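Local coordinates for leucine aminopeptidase 1, chloroplastic (Solanum lycopersicum, PDB 5D8N), which removes N-terminal amino acids from peptides as a magnesium-dependent homohexameric peptidase of the M17 family, also acts as a chaperone, and takes part in wound signalling and insect defence, at residues 65-69 against 143-147; 293-297 against 525-529; 413-417 against 478-482; 434-439 against 495-499. The protein carries 1 engineered substitution. All coordinates share one frame; numbering follows the deposited sequence. Where two conformers were deposited one is given.

Three of the four contacts lie in the catalytic domain and one in the N-terminal domain: the centre of interaction 1 is about 40 Å or more from those of the others. Interactions 2 and 4 are neighbours, their centres about 11 Å apart, and meet where Trp-525 NE1 lies 2.9 Å from Glu-438 OE1. Interaction 3 touches interaction 4 through Leu-413 CD2 and His-499 NE2, 3.8 Å apart. It is also nearest the active site, with the side chain of Thr-414 about 4 Å from that of Arg-389, a predicted active-site residue. The engineered Glu-312, at another predicted active-site position, falls in the unmodelled loop 308-319.

Interaction 1: 65-69 against 143-147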
loop_
_atom_site.group_PDB
_atom_site.type_symbol
_atom_site.label_atom_id
_atom_site.label_comp_id
_atom_site.label_asym_id
_atom_site.label_seq_id
_atom_site.Cartn_x
_atom_site.Cartn_y
_atom_site.Cartn_z
ATOM N N LYS A 65 -3.877 50.503 32.997
ATOM C CA LYS A 65 -5.094 50.947 33.677
ATOM C C LYS A 65 -5.461 50.019 34.838
ATOM O O LYS A 65 -6.035 50.453 35.840
ATOM C CB LYS A 65 -6.254 50.996 32.677
ATOM C CG LYS A 65 -6.240 52.175 31.710
ATOM C CD LYS A 65 -7.496 52.170 30.849
ATOM C CE LYS A 65 -7.476 53.267 29.801
ATOM N NZ LYS A 65 -8.505 53.033 28.752
ATOM N N ASN A 66 -5.199 48.726 34.676
ATOM C CA ASN A 66 -5.471 47.778 35.750
ATOM C C ASN A 66 -4.758 48.169 37.050
ATOM O O ASN A 66 -3.544 48.301 37.087
ATOM C CB ASN A 66 -5.066 46.361 35.320
ATOM C CG ASN A 66 -5.316 45.323 36.394
ATOM O OD1 ASN A 66 -4.438 45.017 37.199
ATOM N ND2 ASN A 66 -6.502 44.741 36.376
ATOM N N PRO A 67 -5.504 48.258 38.155
ATOM C CA PRO A 67 -4.909 48.694 39.420
ATOM C C PRO A 67 -3.758 47.803 39.918
ATOM O O PRO A 67 -2.737 48.324 40.358
ATOM C CB PRO A 67 -6.095 48.649 40.400
ATOM C CG PRO A 67 -7.310 48.785 39.538
ATOM C CD PRO A 67 -6.968 48.106 38.239
ATOM N N LEU A 68 -3.958 46.484 39.927
ATOM C CA LEU A 68 -2.919 45.567 40.373
ATOM C C LEU A 68 -1.662 45.648 39.489
ATOM O O LEU A 68 -0.552 45.839 39.983
ATOM C CB LEU A 68 -3.454 44.139 40.389
ATOM C CG LEU A 68 -2.354 43.132 40.707
ATOM C CD1 LEU A 68 -1.780 43.415 42.086
ATOM C CD2 LEU A 68 -2.884 41.712 40.608
ATOM N N LEU A 69 -1.842 45.622 38.177
ATOM C CA LEU A 69 -0.698 45.736 37.279
ATOM C C LEU A 69 -0.029 47.109 37.343
ATOM O O LEU A 69 1.200 47.216 37.345
ATOM C CB LEU A 69 -1.098 45.402 35.842
ATOM C CG LEU A 69 -1.562 43.962 35.629
ATOM C CD1 LEU A 69 -2.018 43.774 34.192
ATOM C CD2 LEU A 69 -0.434 43.004 35.956
ATOM N N ALA A 143 -2.680 34.735 41.116
ATOM C CA ALA A 143 -3.811 35.644 41.257
ATOM C C ALA A 143 -4.376 36.056 39.893
ATOM O O ALA A 143 -3.686 35.960 38.877
ATOM C CB ALA A 143 -3.320 36.883 41.991
ATOM N N LEU A 144 -5.599 36.570 39.878
ATOM C CA LEU A 144 -6.174 37.220 38.692
ATOM C C LEU A 144 -5.936 38.713 38.729
ATOM O O LEU A 144 -5.989 39.322 39.788
ATOM C CB LEU A 144 -7.685 36.988 38.595
ATOM C CG LEU A 144 -8.103 35.523 38.611
ATOM C CD1 LEU A 144 -9.605 35.386 38.452
ATOM C CD2 LEU A 144 -7.389 34.763 37.500
ATOM N N ALA A 145 -5.677 39.319 37.580
ATOM C CA ALA A 145 -5.475 40.757 37.544
ATOM C C ALA A 145 -6.772 41.459 37.901
ATOM O O ALA A 145 -6.739 42.570 38.434
ATOM C CB ALA A 145 -4.995 41.215 36.183
ATOM N N SER A 146 -7.908 40.840 37.601
ATOM C CA SER A 146 -9.174 41.421 38.022
ATOM C C SER A 146 -10.196 40.375 38.454
ATOM O O SER A 146 -10.400 39.351 37.800
ATOM C CB SER A 146 -9.757 42.347 36.950
ATOM O OG SER A 146 -10.040 41.637 35.759
ATOM N N THR A 147 -10.802 40.656 39.604
ATOM C CA THR A 147 -11.941 39.905 40.131
ATOM C C THR A 147 -13.238 40.727 40.222
ATOM O O THR A 147 -14.209 40.265 40.822
ATOM C CB THR A 147 -11.597 39.370 41.541
ATOM O OG1 THR A 147 -11.238 40.460 42.407
ATOM C CG2 THR A 147 -10.407 38.378 41.469
HETATM O O HOH W 1 -6.577 44.944 40.259
#
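Asn-66 reaches across to Ala-145, just past the end of strand 139-144, and ND2 donates to Ala-145 O over 3.0 Å. The bond is nearly straight (168° at the hydrogen), and the acceptor lies in the plane of the Asn-66 amide. Seen from the acceptor, however, the donor sits well above the plane of the Ala-145 carbonyl, 68° out of it. With CG anti to the backbone N (chi1 180°), the amide also curls back over the start of its own helix, where OD1 takes the N-H of Leu-69 at 2.8 Å. Asn-66 is therefore the N-cap of helix 67-75 and a bridge to residues 143-147 at once, and a bond at each end of the amide fixes its rotation. The carbonyl of Ala-145 has a second donor: a water that accepts from Leu-68 N, 3.1 Å away, and gives its proton to Ala-145 O, so the N-cap directly, and Leu-68 N through the water, are both linked to that oxygen.

Two leucines complete the seam. Leu-68 lays CD2 alongside the backbone, 4.1 Å from Ala-145 CA, while Leu-69 brings CD1 to 4.4 Å from Ala-145 CB, a looser apolar touch.

The methyl of Ala-145 also rests on Ile-49 and Ala-51 of strand 46-52, which pairs in parallel with strand 139-144. Ser-146 OG turns to Asp-55, and Leu-144 points the other way, onto Tyr-121 and Leu-124 of helix 119-134; helix 67-75 thus begins against the C-terminal end of a central strand in the N-terminal domain's mixed sheet.

Interaction 2: 293-297 against 525-529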
loop_
_atom_site.group_PDB
_atom_site.type_symbol
_atom_site.label_atom_id
_atom_site.label_comp_id
_atom_site.label_asym_id
_atom_site.label_seq_id
_atom_site.Cartn_x
_atom_site.Cartn_y
_atom_site.Cartn_z
ATOM N N THR A 293 -28.553 5.936 44.473
ATOM C CA THR A 293 -28.627 5.687 43.038
ATOM C C THR A 293 -27.485 4.756 42.637
ATOM O O THR A 293 -26.347 4.991 43.020
ATOM C CB THR A 293 -28.481 7.017 42.271
ATOM O OG1 THR A 293 -29.568 7.870 42.632
ATOM C CG2 THR A 293 -28.563 6.811 40.761
ATOM N N LYS A 294 -27.786 3.690 41.898
ATOM C CA LYS A 294 -26.801 2.670 41.534
ATOM C C LYS A 294 -26.250 2.914 40.139
ATOM O O LYS A 294 -26.985 2.919 39.137
ATOM C CB LYS A 294 -27.410 1.274 41.620
ATOM C CG LYS A 294 -27.774 0.884 43.047
ATOM C CD LYS A 294 -28.448 -0.474 43.158
ATOM C CE LYS A 294 -27.444 -1.587 42.853
ATOM N NZ LYS A 294 -28.032 -2.959 42.899
ATOM N N LEU A 295 -24.947 3.165 40.078
ATOM C CA LEU A 295 -24.262 3.516 38.825
ATOM C C LEU A 295 -23.133 2.524 38.578
ATOM O O LEU A 295 -22.504 2.038 39.524
ATOM C CB LEU A 295 -23.702 4.930 38.928
ATOM C CG LEU A 295 -24.655 6.014 39.442
ATOM C CD1 LEU A 295 -23.876 7.299 39.694
ATOM C CD2 LEU A 295 -25.777 6.276 38.450
ATOM N N ALA A 296 -22.795 2.318 37.308
ATOM C CA ALA A 296 -21.562 1.644 36.942
ATOM C C ALA A 296 -20.694 2.461 35.988
ATOM O O ALA A 296 -21.162 3.058 35.024
ATOM C CB ALA A 296 -21.842 0.271 36.326
ATOM N N LEU A 297 -19.396 2.272 36.153
ATOM C CA LEU A 297 -18.395 2.836 35.265
ATOM C C LEU A 297 -17.563 1.664 34.769
ATOM O O LEU A 297 -16.909 0.991 35.567
ATOM C CB LEU A 297 -17.506 3.820 36.030
ATOM C CG LEU A 297 -18.233 5.017 36.640
ATOM C CD1 LEU A 297 -17.274 5.858 37.447
ATOM C CD2 LEU A 297 -18.829 5.846 35.507
ATOM N N TRP A 525 -19.990 13.581 37.037
ATOM C CA TRP A 525 -21.233 12.903 36.716
ATOM C C TRP A 525 -21.780 12.145 37.929
ATOM O O TRP A 525 -22.974 12.149 38.202
ATOM C CB TRP A 525 -21.019 11.928 35.552
ATOM C CG TRP A 525 -22.239 11.121 35.209
ATOM C CD1 TRP A 525 -23.383 11.577 34.616
ATOM C CD2 TRP A 525 -22.463 9.745 35.506
ATOM N NE1 TRP A 525 -24.233 10.528 34.373
ATOM C CE2 TRP A 525 -23.721 9.407 34.965
ATOM C CE3 TRP A 525 -21.660 8.727 36.032
ATOM C CZ2 TRP A 525 -24.207 8.102 34.966
ATOM C CZ3 TRP A 525 -22.157 7.430 36.071
ATOM C CH2 TRP A 525 -23.409 7.127 35.505
ATOM N N VAL A 526 -20.920 11.400 38.613
ATOM C CA VAL A 526 -21.335 10.688 39.830
ATOM C C VAL A 526 -21.917 11.642 40.865
ATOM O O VAL A 526 -22.968 11.365 41.443
ATOM C CB VAL A 526 -20.159 9.888 40.453
ATOM C CG1 VAL A 526 -20.492 9.374 41.841
ATOM C CG2 VAL A 526 -19.812 8.726 39.539
ATOM N N LEU A 527 -21.225 12.759 41.081
ATOM C CA LEU A 527 -21.632 13.743 42.069
ATOM C C LEU A 527 -22.939 14.446 41.741
ATOM O O LEU A 527 -23.667 14.841 42.647
ATOM C CB LEU A 527 -20.561 14.806 42.219
ATOM C CG LEU A 527 -19.336 14.304 42.988
ATOM C CD1 LEU A 527 -18.402 15.474 43.254
ATOM C CD2 LEU A 527 -19.733 13.655 44.295
ATOM N N ARG A 528 -23.263 14.561 40.456
ATOM C CA ARG A 528 -24.473 15.267 40.059
ATOM C C ARG A 528 -25.639 14.289 40.027
ATOM O O ARG A 528 -26.757 14.666 39.737
ATOM C CB ARG A 528 -24.281 15.937 38.700
ATOM C CG ARG A 528 -23.479 17.233 38.817
ATOM C CD ARG A 528 -22.677 17.644 37.574
ATOM N NE ARG A 528 -21.643 18.616 37.950
ATOM C CZ ARG A 528 -21.844 19.929 38.101
ATOM N NH1 ARG A 528 -22.975 20.496 37.685
ATOM N NH2 ARG A 528 -20.893 20.691 38.635
ATOM N N ASN A 529 -25.365 13.009 40.224
ATOM C CA ASN A 529 -26.444 12.055 40.444
ATOM C C ASN A 529 -26.849 11.998 41.912
ATOM O O ASN A 529 -27.151 10.933 42.455
ATOM C CB ASN A 529 -25.998 10.665 40.030
ATOM C CG ASN A 529 -26.363 10.364 38.601
ATOM O OD1 ASN A 529 -27.467 9.918 38.315
ATOM N ND2 ASN A 529 -25.424 10.582 37.700
ATOM O OXT ASN A 529 -26.723 13.009 42.604
#
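Leu-295 and Leu-297, two residues apart on the strand, meet the indole of Trp-525 obliquely through the far rim of its six-membered ring. The side chains of Leu-295 and Trp-525 come from opposite directions, and Leu-295 CD2 lies 3.9 Å from Trp-525 CH2; Leu-297 instead slides past in the opposite sense, its CD2 3.7 Å from Trp-525 CZ3. The other branch of Leu-295, CD1, settles between Val-526 and the C-terminal Asn-529, 4.3 Å from Val-526 CG2 and 4.0 Å from Asn-529 CB.

Asn-529 folds back to make part of that surface. Its ND2 donates to Trp-525 O (3.0 Å, 162° at the hydrogen) and in doing so lies 3.4 Å above one face of the indole, toward its rim. OD1 is held by Lys-406 of the adjoining strand, which leaves both ends of the amide engaged. Cut back to alanine, this residue would give up the bond to Trp-525 O and is likely to leave Lys-406 short of a partner and a gap beside Leu-295 and over the indole face.

Farther out, Ile-408 of strand 406-411 backs both Leu-297 and Trp-525, Val-349 of strand 347-358 supports Leu-297 and Val-526, and helix 433-446 packs on the indole through Leu-435 and Ala-442. This is the helix-on-sheet layering of the M17 catalytic domain, in which the C-terminal helix 519-527 covers the central mixed sheet beside the start of strand 293-305, the strand that leads on to the metal ligands Lys-300 and Asp-305.

Interaction 3: 413-417 against 478-482; sequences LTGAI and GGAIT
A chi1 of 65° puts Thr-414 OG1 between its own backbone N and carbonyl carbon, where the oxygen looks both at Ala-480 CB, 3.6 Å away, and at the turn that leads into helix 416-421. The same torsion sends CG2 across to the Gly-479 carbonyl, 3.8 Å from its O. In Ile-417, CG1 stands anti to the backbone N (chi1 -163°), and this carries CD1 to 4.0 Å from Ala-480 CB. The alanine methyl thus fits into the angle between Thr-414 and Ile-417, with Ala-416 CB 3.8 Å from Ala-480 N. Gly-479 suits this close approach: a beta carbon there would come only about 3.5 Å from Ala-416 CB.

OG1 of Thr-414 accepts from Ile-417 N at 3.1 Å, a somewhat bent bond (149° at the hydrogen) that caps this turn, and it is also hydrogen-bonded to Asp-501 OD2. A valine in its place would keep most of the bulk but would probably leave Ile-417 N without its cap and Asp-501 without one partner, loosening the turn close to Arg-389.

Asp-501 of strand 496-501 touches both Ile-417 and Ala-480, and Phe-429 of strand 426-429 packs on the same two residues. The first turns of helices 416-421 and 479-488 therefore meet at the C-terminal ends of strands 406-411 and 496-501, where Ala-416 and Ile-481 also pack on Val-419 and Ala-420 of a second subunit.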
loop_
_atom_site.group_PDB
_atom_site.type_symbol
_atom_site.label_atom_id
_atom_site.label_comp_id
_atom_site.label_asym_id
_atom_site.label_seq_id
_atom_site.Cartn_x
_atom_site.Cartn_y
_atom_site.Cartn_z
ATOM N N LEU A 413 -11.912 2.818 21.451
ATOM C CA LEU A 413 -12.531 1.798 20.623
ATOM C C LEU A 413 -12.154 1.833 19.147
ATOM O O LEU A 413 -11.944 0.791 18.564
ATOM C CB LEU A 413 -14.045 1.831 20.749
ATOM C CG LEU A 413 -14.646 0.440 20.580
ATOM C CD1 LEU A 413 -14.438 -0.371 21.854
ATOM C CD2 LEU A 413 -16.123 0.530 20.247
ATOM N N THR A 414 -12.112 3.003 18.522
ATOM C CA THR A 414 -11.924 3.081 17.074
ATOM C C THR A 414 -10.935 4.180 16.684
ATOM O O THR A 414 -10.848 5.221 17.353
ATOM C CB THR A 414 -13.275 3.356 16.364
ATOM O OG1 THR A 414 -13.780 4.651 16.734
ATOM C CG2 THR A 414 -14.298 2.298 16.731
ATOM N N GLY A 415 -10.247 4.008 15.556
ATOM C CA GLY A 415 -9.563 5.121 14.882
ATOM C C GLY A 415 -10.595 6.050 14.249
ATOM O O GLY A 415 -10.349 7.231 14.004
ATOM N N ALA A 416 -11.756 5.503 13.909
ATOM C CA ALA A 416 -12.742 6.263 13.163
ATOM C C ALA A 416 -13.165 7.504 13.953
ATOM O O ALA A 416 -13.450 8.562 13.374
ATOM C CB ALA A 416 -13.952 5.406 12.885
ATOM N N ILE A 417 -13.284 7.368 15.271
ATOM C CA ILE A 417 -13.727 8.529 16.068
ATOM C C ILE A 417 -12.711 9.669 16.039
ATOM O O ILE A 417 -13.094 10.818 16.065
ATOM C CB ILE A 417 -14.064 8.162 17.531
ATOM C CG1 ILE A 417 -14.893 9.260 18.164
ATOM C CG2 ILE A 417 -12.792 7.945 18.337
ATOM C CD1 ILE A 417 -16.262 9.413 17.530
ATOM N N GLY A 478 -18.632 4.929 9.165
ATOM C CA GLY A 478 -19.549 4.715 10.275
ATOM C C GLY A 478 -18.994 3.920 11.452
ATOM O O GLY A 478 -19.743 3.442 12.279
ATOM N N GLY A 479 -17.701 3.636 11.420
ATOM C CA GLY A 479 -17.082 2.608 12.264
ATOM C C GLY A 479 -17.233 2.870 13.759
ATOM O O GLY A 479 -17.370 1.939 14.553
ATOM N N ALA A 480 -17.264 4.137 14.153
ATOM C CA ALA A 480 -17.466 4.466 15.560
ATOM C C ALA A 480 -18.914 4.273 15.961
ATOM O O ALA A 480 -19.181 3.879 17.087
ATOM C CB ALA A 480 -17.037 5.893 15.847
ATOM N N ILE A 481 -19.825 4.489 15.018
ATOM C CA ILE A 481 -21.228 4.232 15.239
ATOM C C ILE A 481 -21.540 2.736 15.356
ATOM O O ILE A 481 -22.267 2.322 16.272
ATOM C CB ILE A 481 -22.075 4.833 14.116
ATOM C CG1 ILE A 481 -21.901 6.350 14.104
ATOM C CG2 ILE A 481 -23.537 4.434 14.259
ATOM C CD1 ILE A 481 -22.497 7.020 12.898
ATOM N N THR A 482 -21.068 1.931 14.414
ATOM C CA THR A 482 -21.318 0.495 14.489
ATOM C C THR A 482 -20.592 -0.152 15.677
ATOM O O THR A 482 -21.085 -1.101 16.288
ATOM C CB THR A 482 -20.940 -0.237 13.195
ATOM O OG1 THR A 482 -19.586 0.086 12.819
ATOM C CG2 THR A 482 -21.908 0.119 12.071
#

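Interaction 4: 434-439 against 495-499; sequences DLAREV and VQWLH
The flat amide of Gln-496 approaches Leu-435 with its oxygen, OE1 lying 3.8 Å from Leu-435 CB. Trp-497, next along the strand, points away from the helix and packs on Leu-487 and Lys-488 of helix 479-488; one face of the indole carries the backbone N of His-499, 4.1 Å above the plane and toward the rim, while its NE1 is hydrogen-bonded to Asp-409.

Leu-435 does most of the work from the helix. CG stands anti to the backbone N (chi1 179°), and that sends CD2 down onto the strand backbone, 3.5 Å from both Trp-497 N and Leu-498 N, with Leu-498 CB at 3.7 Å. Helix 433-446 thereby packs on strand 496-501 as one layer of the alpha/beta catalytic domain, their short segments running at 53° with axes 8.5 Å apart. One turn on, Val-439 CG2 and Leu-498 CD1 meet tip to tip at 3.8 Å, and the same CD1 lies 4.1 Å from Ala-436 CA.

Ile-408 of strand 406-411 and Leu-450 of strand 450-452 continue the apolar layer around Val-439. On the side of the helix turned to the sheet, Glu-438 OE2 makes a salt bridge with Lys-406 of strand 406-411.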
loop_
_atom_site.group_PDB
_atom_site.type_symbol
_atom_site.label_atom_id
_atom_site.label_comp_id
_atom_site.label_asym_id
_atom_site.label_seq_id
_atom_site.Cartn_x
_atom_site.Cartn_y
_atom_site.Cartn_z
ATOM N N ASP A 434 -31.596 11.739 28.078
ATOM C CA ASP A 434 -31.354 12.282 29.406
ATOM C C ASP A 434 -29.911 12.037 29.849
ATOM O O ASP A 434 -29.311 12.908 30.475
ATOM C CB ASP A 434 -32.313 11.698 30.454
ATOM C CG ASP A 434 -32.189 12.389 31.812
ATOM O OD1 ASP A 434 -32.487 13.599 31.864
ATOM O OD2 ASP A 434 -31.741 11.770 32.811
ATOM N N LEU A 435 -29.391 10.831 29.631
ATOM C CA LEU A 435 -28.046 10.515 30.082
ATOM C C LEU A 435 -27.046 11.289 29.246
ATOM O O LEU A 435 -26.067 11.785 29.800
ATOM C CB LEU A 435 -27.784 9.031 29.995
ATOM C CG LEU A 435 -26.407 8.529 30.407
ATOM C CD1 LEU A 435 -26.040 9.021 31.795
ATOM C CD2 LEU A 435 -26.363 7.012 30.322
ATOM N N ALA A 436 -27.353 11.515 27.965
ATOM C CA ALA A 436 -26.494 12.347 27.140
ATOM C C ALA A 436 -26.366 13.722 27.776
ATOM O O ALA A 436 -25.269 14.286 27.884
ATOM C CB ALA A 436 -27.029 12.484 25.725
ATOM N N ARG A 437 -27.508 14.275 28.176
ATOM C CA ARG A 437 -27.545 15.607 28.765
ATOM C C ARG A 437 -26.758 15.666 30.075
ATOM O O ARG A 437 -26.012 16.618 30.304
ATOM C CB ARG A 437 -28.988 16.086 28.981
ATOM C CG ARG A 437 -29.064 17.459 29.638
ATOM C CD ARG A 437 -30.467 17.816 30.143
ATOM N NE ARG A 437 -31.085 16.670 30.805
ATOM C CZ ARG A 437 -30.733 16.221 32.002
ATOM N NH1 ARG A 437 -29.998 16.961 32.828
ATOM N NH2 ARG A 437 -31.144 15.018 32.357
ATOM N N GLU A 438 -26.900 14.649 30.919
ATOM C CA GLU A 438 -26.128 14.566 32.157
ATOM C C GLU A 438 -24.620 14.581 31.845
ATOM O O GLU A 438 -23.839 15.219 32.555
ATOM C CB GLU A 438 -26.438 13.284 32.930
ATOM C CG GLU A 438 -27.761 13.208 33.681
ATOM C CD GLU A 438 -28.011 11.842 34.330
ATOM O OE1 GLU A 438 -27.083 11.045 34.597
ATOM O OE2 GLU A 438 -29.190 11.481 34.496
ATOM N N VAL A 439 -24.203 13.831 30.821
ATOM C CA VAL A 439 -22.775 13.675 30.537
ATOM C C VAL A 439 -22.223 14.953 29.908
ATOM O O VAL A 439 -21.165 15.429 30.316
ATOM C CB VAL A 439 -22.474 12.422 29.696
ATOM C CG1 VAL A 439 -21.030 12.398 29.211
ATOM C CG2 VAL A 439 -22.742 11.179 30.530
ATOM N N VAL A 495 -31.599 -0.464 31.312
ATOM C CA VAL A 495 -30.535 0.297 31.965
ATOM C C VAL A 495 -30.189 1.473 31.059
ATOM O O VAL A 495 -30.028 1.309 29.856
ATOM C CB VAL A 495 -29.330 -0.623 32.211
ATOM C CG1 VAL A 495 -28.175 0.150 32.808
ATOM C CG2 VAL A 495 -29.725 -1.757 33.153
ATOM N N GLN A 496 -30.011 2.661 31.615
ATOM C CA GLN A 496 -29.504 3.769 30.803
ATOM C C GLN A 496 -27.998 3.619 30.609
ATOM O O GLN A 496 -27.285 3.225 31.524
ATOM C CB GLN A 496 -29.764 5.108 31.480
ATOM C CG GLN A 496 -31.225 5.412 31.739
ATOM C CD GLN A 496 -31.427 6.858 32.148
ATOM O OE1 GLN A 496 -30.481 7.615 32.297
ATOM N NE2 GLN A 496 -32.653 7.214 32.434
ATOM N N TRP A 497 -27.527 3.809 29.387
ATOM C CA TRP A 497 -26.156 3.470 29.051
ATOM C C TRP A 497 -25.613 4.434 28.015
ATOM O O TRP A 497 -26.275 4.774 27.033
ATOM C CB TRP A 497 -26.070 2.029 28.581
ATOM C CG TRP A 497 -24.842 1.733 27.751
ATOM C CD1 TRP A 497 -23.551 1.618 28.208
ATOM C CD2 TRP A 497 -24.769 1.683 26.325
ATOM N NE1 TRP A 497 -22.705 1.399 27.166
ATOM C CE2 TRP A 497 -23.430 1.402 25.998
ATOM C CE3 TRP A 497 -25.729 1.626 25.319
ATOM C CZ2 TRP A 497 -23.012 1.170 24.690
ATOM C CZ3 TRP A 497 -25.299 1.446 24.004
ATOM C CH2 TRP A 497 -23.962 1.206 23.711
ATOM N N LEU A 498 -24.413 4.919 28.301
ATOM C CA LEU A 498 -23.650 5.733 27.366
ATOM C C LEU A 498 -22.229 5.207 27.177
ATOM O O LEU A 498 -21.529 4.867 28.137
ATOM C CB LEU A 498 -23.595 7.176 27.843
ATOM C CG LEU A 498 -22.866 8.208 26.965
ATOM C CD1 LEU A 498 -23.542 9.542 27.174
ATOM C CD2 LEU A 498 -21.403 8.344 27.314
ATOM N N HIS A 499 -21.794 5.258 25.928
ATOM C CA HIS A 499 -20.475 4.774 25.520
ATOM C C HIS A 499 -19.640 5.984 25.102
ATOM O O HIS A 499 -20.065 6.779 24.258
ATOM C CB HIS A 499 -20.620 3.805 24.341
ATOM C CG HIS A 499 -19.380 3.640 23.529
ATOM N ND1 HIS A 499 -18.231 3.090 24.039
ATOM C CD2 HIS A 499 -19.149 3.822 22.207
ATOM C CE1 HIS A 499 -17.320 2.998 23.088
ATOM N NE2 HIS A 499 -17.855 3.432 21.964
#